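Local coordinates for protein D-hydantoinase (Ralstonia pickettii, PDB 1NFG) that probably hydrolyses the cyclic amide bond of D-hydantoin derivatives stereospecifically, as a metallohydrolase with two zinc ions per subunit, at residues G83-I88 / E342-V347; P395-V400 / K421-T426. One frame throughout, in Å; residues are numbered along the deposited sequence.

Contact 1: residues G83-I88 / E342-V347; sequences GGTTTI and ERLMMV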
loop_
_atom_site.group_PDB
_atom_site.type_symbol
_atom_site.label_atom_id
_atom_site.label_comp_id
_atom_site.label_asym_id
_atom_site.label_seq_id
_atom_site.Cartn_x
_atom_site.Cartn_y
_atom_site.Cartn_z
ATOM N N GLY A 83 -12.199 31.731 -23.322
ATOM C CA GLY A 83 -11.892 30.324 -23.165
ATOM C C GLY A 83 -13.047 29.528 -22.590
ATOM O O GLY A 83 -12.915 28.330 -22.323
ATOM N N GLY A 84 -14.175 30.194 -22.379
ATOM C CA GLY A 84 -15.343 29.517 -21.851
ATOM C C GLY A 84 -15.457 29.512 -20.344
ATOM O O GLY A 84 -16.316 28.818 -19.797
ATOM N N THR A 85 -14.606 30.275 -19.663
ATOM C CA THR A 85 -14.648 30.323 -18.201
ATOM C C THR A 85 -15.293 31.622 -17.739
ATOM O O THR A 85 -14.814 32.710 -18.063
ATOM C CB THR A 85 -13.229 30.191 -17.605
ATOM O OG1 THR A 85 -12.722 28.878 -17.882
ATOM C CG2 THR A 85 -13.249 30.410 -16.098
ATOM N N THR A 86 -16.377 31.496 -16.977
ATOM C CA THR A 86 -17.129 32.648 -16.497
ATOM C C THR A 86 -16.943 33.038 -15.029
ATOM O O THR A 86 -17.360 34.120 -14.615
ATOM C CB THR A 86 -18.632 32.448 -16.753
ATOM O OG1 THR A 86 -19.065 31.223 -16.142
ATOM C CG2 THR A 86 -18.907 32.401 -18.250
ATOM N N THR A 87 -16.360 32.152 -14.231
ATOM C CA THR A 87 -16.104 32.463 -12.831
ATOM C C THR A 87 -14.675 32.072 -12.522
ATOM O O THR A 87 -14.125 31.132 -13.097
ATOM C CB THR A 87 -17.054 31.730 -11.869
ATOM O OG1 THR A 87 -18.385 32.225 -12.051
ATOM C CG2 THR A 87 -16.646 31.979 -10.422
ATOM N N ILE A 88 -14.068 32.805 -11.607
ATOM C CA ILE A 88 -12.693 32.550 -11.254
ATOM C C ILE A 88 -12.529 32.827 -9.776
ATOM O O ILE A 88 -13.267 33.623 -9.206
ATOM C CB ILE A 88 -11.786 33.457 -12.116
ATOM C CG1 ILE A 88 -10.784 32.592 -12.859
ATOM C CG2 ILE A 88 -11.097 34.528 -11.270
ATOM C CD1 ILE A 88 -10.199 33.269 -14.063
ATOM N N GLU A 342 -6.944 28.411 -22.179
ATOM C CA GLU A 342 -6.904 27.092 -22.788
ATOM C C GLU A 342 -7.496 25.962 -21.951
ATOM O O GLU A 342 -7.835 24.907 -22.494
ATOM C CB GLU A 342 -5.461 26.731 -23.152
ATOM C CG GLU A 342 -4.778 27.732 -24.068
ATOM C CD GLU A 342 -4.011 28.813 -23.318
ATOM O OE1 GLU A 342 -4.491 29.287 -22.266
ATOM O OE2 GLU A 342 -2.925 29.201 -23.800
ATOM N N ARG A 343 -7.643 26.186 -20.647
ATOM C CA ARG A 343 -8.143 25.146 -19.750
ATOM C C ARG A 343 -9.249 24.244 -20.294
ATOM O O ARG A 343 -9.036 23.044 -20.457
ATOM C CB ARG A 343 -8.594 25.738 -18.407
ATOM C CG ARG A 343 -8.920 24.651 -17.368
ATOM C CD ARG A 343 -9.364 25.203 -16.017
ATOM N NE ARG A 343 -10.556 26.037 -16.124
ATOM C CZ ARG A 343 -11.676 25.834 -15.440
ATOM N NH1 ARG A 343 -11.760 24.815 -14.593
ATOM N NH2 ARG A 343 -12.714 26.646 -15.600
ATOM N N LEU A 344 -10.422 24.803 -20.579
ATOM C CA LEU A 344 -11.530 23.989 -21.074
ATOM C C LEU A 344 -11.216 23.191 -22.332
ATOM O O LEU A 344 -11.430 21.980 -22.365
ATOM C CB LEU A 344 -12.781 24.844 -21.320
ATOM C CG LEU A 344 -13.518 25.485 -20.140
ATOM C CD1 LEU A 344 -15.001 25.335 -20.356
ATOM C CD2 LEU A 344 -13.135 24.839 -18.836
ATOM N N MET A 345 -10.717 23.849 -23.370
ATOM C CA MET A 345 -10.410 23.131 -24.600
ATOM C C MET A 345 -9.490 21.950 -24.346
ATOM O O MET A 345 -9.742 20.844 -24.825
ATOM C CB MET A 345 -9.775 24.058 -25.635
ATOM C CG MET A 345 -10.759 25.015 -26.297
ATOM S SD MET A 345 -9.968 26.010 -27.578
ATOM C CE MET A 345 -9.044 27.177 -26.557
ATOM N N MET A 346 -8.427 22.187 -23.584
ATOM C CA MET A 346 -7.460 21.145 -23.263
ATOM C C MET A 346 -8.081 19.983 -22.483
ATOM O O MET A 346 -7.860 18.820 -22.809
ATOM C CB MET A 346 -6.298 21.748 -22.475
ATOM C CG MET A 346 -5.434 22.680 -23.295
ATOM S SD MET A 346 -4.646 21.822 -24.676
ATOM C CE MET A 346 -5.743 22.188 -25.902
ATOM N N VAL A 347 -8.858 20.291 -21.454
ATOM C CA VAL A 347 -9.494 19.244 -20.673
ATOM C C VAL A 347 -10.507 18.510 -21.546
ATOM O O VAL A 347 -10.647 17.287 -21.454
ATOM C CB VAL A 347 -10.210 19.824 -19.432
ATOM C CG1 VAL A 347 -11.069 18.754 -18.766
ATOM C CG2 VAL A 347 -9.178 20.369 -18.447
HETATM O O HOH W 1 -11.103 27.987 -20.179
HETATM O O HOH W 2 -10.899 26.799 -23.444
HETATM O O HOH W 3 -9.706 28.594 -16.864
#
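Leu344, on helix 343-352, packs against the chain at Gly83, Gly84 and Thr85. Its CB lies 3.6 Å from Gly83 O, and CG is equally close to that oxygen. From CG the branches diverge: CD1 reaches Gly84 O at 3.8 Å, while CD2 comes near Thr85 OG1 and lies over one face of the Arg343 guanidinium, 3.6 Å above its plane and offset toward the rim. Arg343, its CG anti to the backbone N (chi1 -171°) and its chain bent at chi3, presents that group edge-on to Thr85. Its NH2 donates to Thr85 OG1 at 3.2 Å, in the guanidinium plane and nearly straight (170°). The same hydroxyl accepts from a water that also binds Leu344 N and Gly83 O, and donates to another water held by Arg343 NE at 2.8 Å. A third water links Gly83 O to Met345 N, so three waters bridge the buried segments. Gly84 forms the Schellman end of helix 73-82. Helix 358-372 covers Leu344 through Val365, and Arg343 NH1 is bonded to Val310 O. Helix 343-352 packs at the N-terminal end of strand 85-93, whose parallel neighbour in the TIM barrel, strand 48-58, carries zinc ligand His57.

Contact 2: residues P395-V400 / K421-T426; sequences PEAEMV and KGVPKT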
loop_
_atom_site.group_PDB
_atom_site.type_symbol
_atom_site.label_atom_id
_atom_site.label_comp_id
_atom_site.label_asym_id
_atom_site.label_seq_id
_atom_site.Cartn_x
_atom_site.Cartn_y
_atom_site.Cartn_z
ATOM N N PRO A 395 -18.491 21.066 -30.772
ATOM C CA PRO A 395 -17.698 19.837 -30.685
ATOM C C PRO A 395 -16.918 19.438 -31.936
ATOM O O PRO A 395 -15.946 18.694 -31.841
ATOM C CB PRO A 395 -18.736 18.791 -30.287
ATOM C CG PRO A 395 -19.968 19.287 -30.960
ATOM C CD PRO A 395 -19.928 20.767 -30.660
ATOM N N GLU A 396 -17.324 19.934 -33.100
ATOM C CA GLU A 396 -16.639 19.576 -34.340
ATOM C C GLU A 396 -15.554 20.550 -34.764
ATOM O O GLU A 396 -14.665 20.202 -35.542
ATOM C CB GLU A 396 -17.644 19.437 -35.485
ATOM C CG GLU A 396 -18.696 18.375 -35.258
ATOM C CD GLU A 396 -18.109 17.078 -34.732
ATOM O OE1 GLU A 396 -17.126 16.574 -35.326
ATOM O OE2 GLU A 396 -18.639 16.562 -33.720
ATOM N N ALA A 397 -15.627 21.773 -34.259
ATOM C CA ALA A 397 -14.643 22.784 -34.613
ATOM C C ALA A 397 -13.210 22.350 -34.298
ATOM O O ALA A 397 -12.890 21.964 -33.170
ATOM C CB ALA A 397 -14.967 24.086 -33.895
ATOM N N GLU A 398 -12.351 22.406 -35.309
ATOM C CA GLU A 398 -10.947 22.048 -35.149
ATOM C C GLU A 398 -10.101 23.303 -35.223
ATOM O O GLU A 398 -10.430 24.241 -35.943
ATOM C CB GLU A 398 -10.525 21.053 -36.225
ATOM C CG GLU A 398 -10.857 19.620 -35.861
ATOM C CD GLU A 398 -10.801 18.688 -37.045
ATOM O OE1 GLU A 398 -9.799 18.725 -37.793
ATOM O OE2 GLU A 398 -11.765 17.913 -37.222
ATOM N N MET A 399 -9.003 23.320 -34.479
ATOM C CA MET A 399 -8.153 24.498 -34.444
ATOM C C MET A 399 -6.806 24.224 -33.793
ATOM O O MET A 399 -6.672 23.311 -32.979
ATOM C CB MET A 399 -8.884 25.591 -33.668
ATOM C CG MET A 399 -8.010 26.640 -33.031
ATOM S SD MET A 399 -8.886 27.385 -31.645
ATOM C CE MET A 399 -10.079 28.395 -32.529
ATOM N N VAL A 400 -5.807 25.014 -34.167
ATOM C CA VAL A 400 -4.482 24.881 -33.587
ATOM C C VAL A 400 -4.314 26.025 -32.610
ATOM O O VAL A 400 -4.535 27.185 -32.965
ATOM C CB VAL A 400 -3.377 25.004 -34.633
ATOM C CG1 VAL A 400 -2.020 25.027 -33.939
ATOM C CG2 VAL A 400 -3.461 23.852 -35.612
ATOM N N LYS A 421 -10.047 19.726 -30.923
ATOM C CA LYS A 421 -11.343 19.518 -31.544
ATOM C C LYS A 421 -12.354 19.861 -30.458
ATOM O O LYS A 421 -12.429 19.182 -29.431
ATOM C CB LYS A 421 -11.496 18.062 -31.982
ATOM C CG LYS A 421 -12.790 17.766 -32.713
ATOM C CD LYS A 421 -12.893 16.286 -33.035
ATOM C CE LYS A 421 -14.248 15.929 -33.615
ATOM N NZ LYS A 421 -14.384 14.459 -33.811
ATOM N N GLY A 422 -13.118 20.924 -30.682
ATOM C CA GLY A 422 -14.091 21.358 -29.695
ATOM C C GLY A 422 -13.636 22.707 -29.175
ATOM O O GLY A 422 -12.694 22.794 -28.382
ATOM N N VAL A 423 -14.308 23.763 -29.622
ATOM C CA VAL A 423 -13.952 25.125 -29.247
ATOM C C VAL A 423 -15.115 25.945 -28.680
ATOM O O VAL A 423 -16.265 25.769 -29.087
ATOM C CB VAL A 423 -13.385 25.859 -30.482
ATOM C CG1 VAL A 423 -13.146 27.322 -30.174
ATOM C CG2 VAL A 423 -12.104 25.189 -30.928
ATOM N N PRO A 424 -14.829 26.843 -27.716
ATOM C CA PRO A 424 -15.875 27.687 -27.120
ATOM C C PRO A 424 -16.234 28.710 -28.196
ATOM O O PRO A 424 -15.337 29.290 -28.823
ATOM C CB PRO A 424 -15.167 28.360 -25.941
ATOM C CG PRO A 424 -13.969 27.499 -25.686
ATOM C CD PRO A 424 -13.536 27.064 -27.049
ATOM N N LYS A 425 -17.523 28.942 -28.424
ATOM C CA LYS A 425 -17.916 29.894 -29.462
ATOM C C LYS A 425 -18.492 31.204 -28.954
ATOM O O LYS A 425 -18.002 32.275 -29.310
ATOM C CB LYS A 425 -18.879 29.230 -30.448
ATOM C CG LYS A 425 -18.153 28.377 -31.476
ATOM C CD LYS A 425 -17.086 29.212 -32.144
ATOM C CE LYS A 425 -16.399 28.476 -33.265
ATOM N NZ LYS A 425 -15.363 29.346 -33.894
ATOM N N THR A 426 -19.535 31.132 -28.141
ATOM C CA THR A 426 -20.102 32.348 -27.592
ATOM C C THR A 426 -20.342 32.085 -26.110
ATOM O O THR A 426 -20.752 30.985 -25.723
ATOM C CB THR A 426 -21.415 32.767 -28.317
ATOM O OG1 THR A 426 -22.520 32.025 -27.803
ATOM C CG2 THR A 426 -21.304 32.507 -29.802
#
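An antiparallel bridge joins strands 390-400 and 419-429 where Glu398 faces Lys421 as a non-hydrogen-bonded pair, with CA atoms 4.4 Å apart and both side chains on the same face. The backbone bond beside it runs from Gly422 N to Ala397 O, 2.7 Å long; on the other side of the pair, Met399 bonds to Val420. Both chains turn a corner here, at Pro395-Glu396 and at Lys421. The N-to-C directions of the short strands 397-400 and 422-426 differ by 96°, and past the corner pairing resumes with Val423 bonded to Asp394.

Lys421 is extended through to NZ, and its aliphatic stem does most of the touching. CG meets Pro395 O at 3.4 Å and also approaches Glu398 CG, as the two side chains cross obliquely. Farther out, Lys421 lies alongside Glu396, pointing the same way. Glu396 is bent at chi2 (-45°), which sets CD; its OE1 lies 3.4 Å from Lys421 CE, and the salt bridge to NZ is long at 3.8 Å. Glu398 OE2 is not in contact with that amine, though its charge would probably add to the favourable field.

The apolar part lies around Val423. Ala397 CB meets Val423 CB at 4.2 Å, and Met399 crosses the valine at about a right angle, SD at 4.0 Å from CG2 and CE against CG1. Asp394 OD1 accepts from Glu396 N and Ala397 N at the corner, and Lys421 N bonds to Gln349 OE1. These strands probably belong to the beta-sandwich domain, built from N- and C-terminal strands, that accompanies the TIM barrel in hydantoinases and dihydropyrimidinases.

Contact 1 is buried, its centre about 9 Å from the centre of the chain and its Arg343 side chain about 13 Å from a zinc ion; contact 2 is only partly buried, its centre about 21 Å from the chain centre and away from the zinc site. The first joins the start of strand 85-93 to helix 343-352 through leucine packing, an arginine bond and waters, whereas the second joins two strands through a backbone bond, an apolar cluster and a long surface salt bridge. Their centres lie about 12 Å apart, and they meet at Met345, whose CG packs 3.5 Å from Pro424 CD; Gly83 O also touches that proline ring. Helix 343-352 therefore borders both contacts.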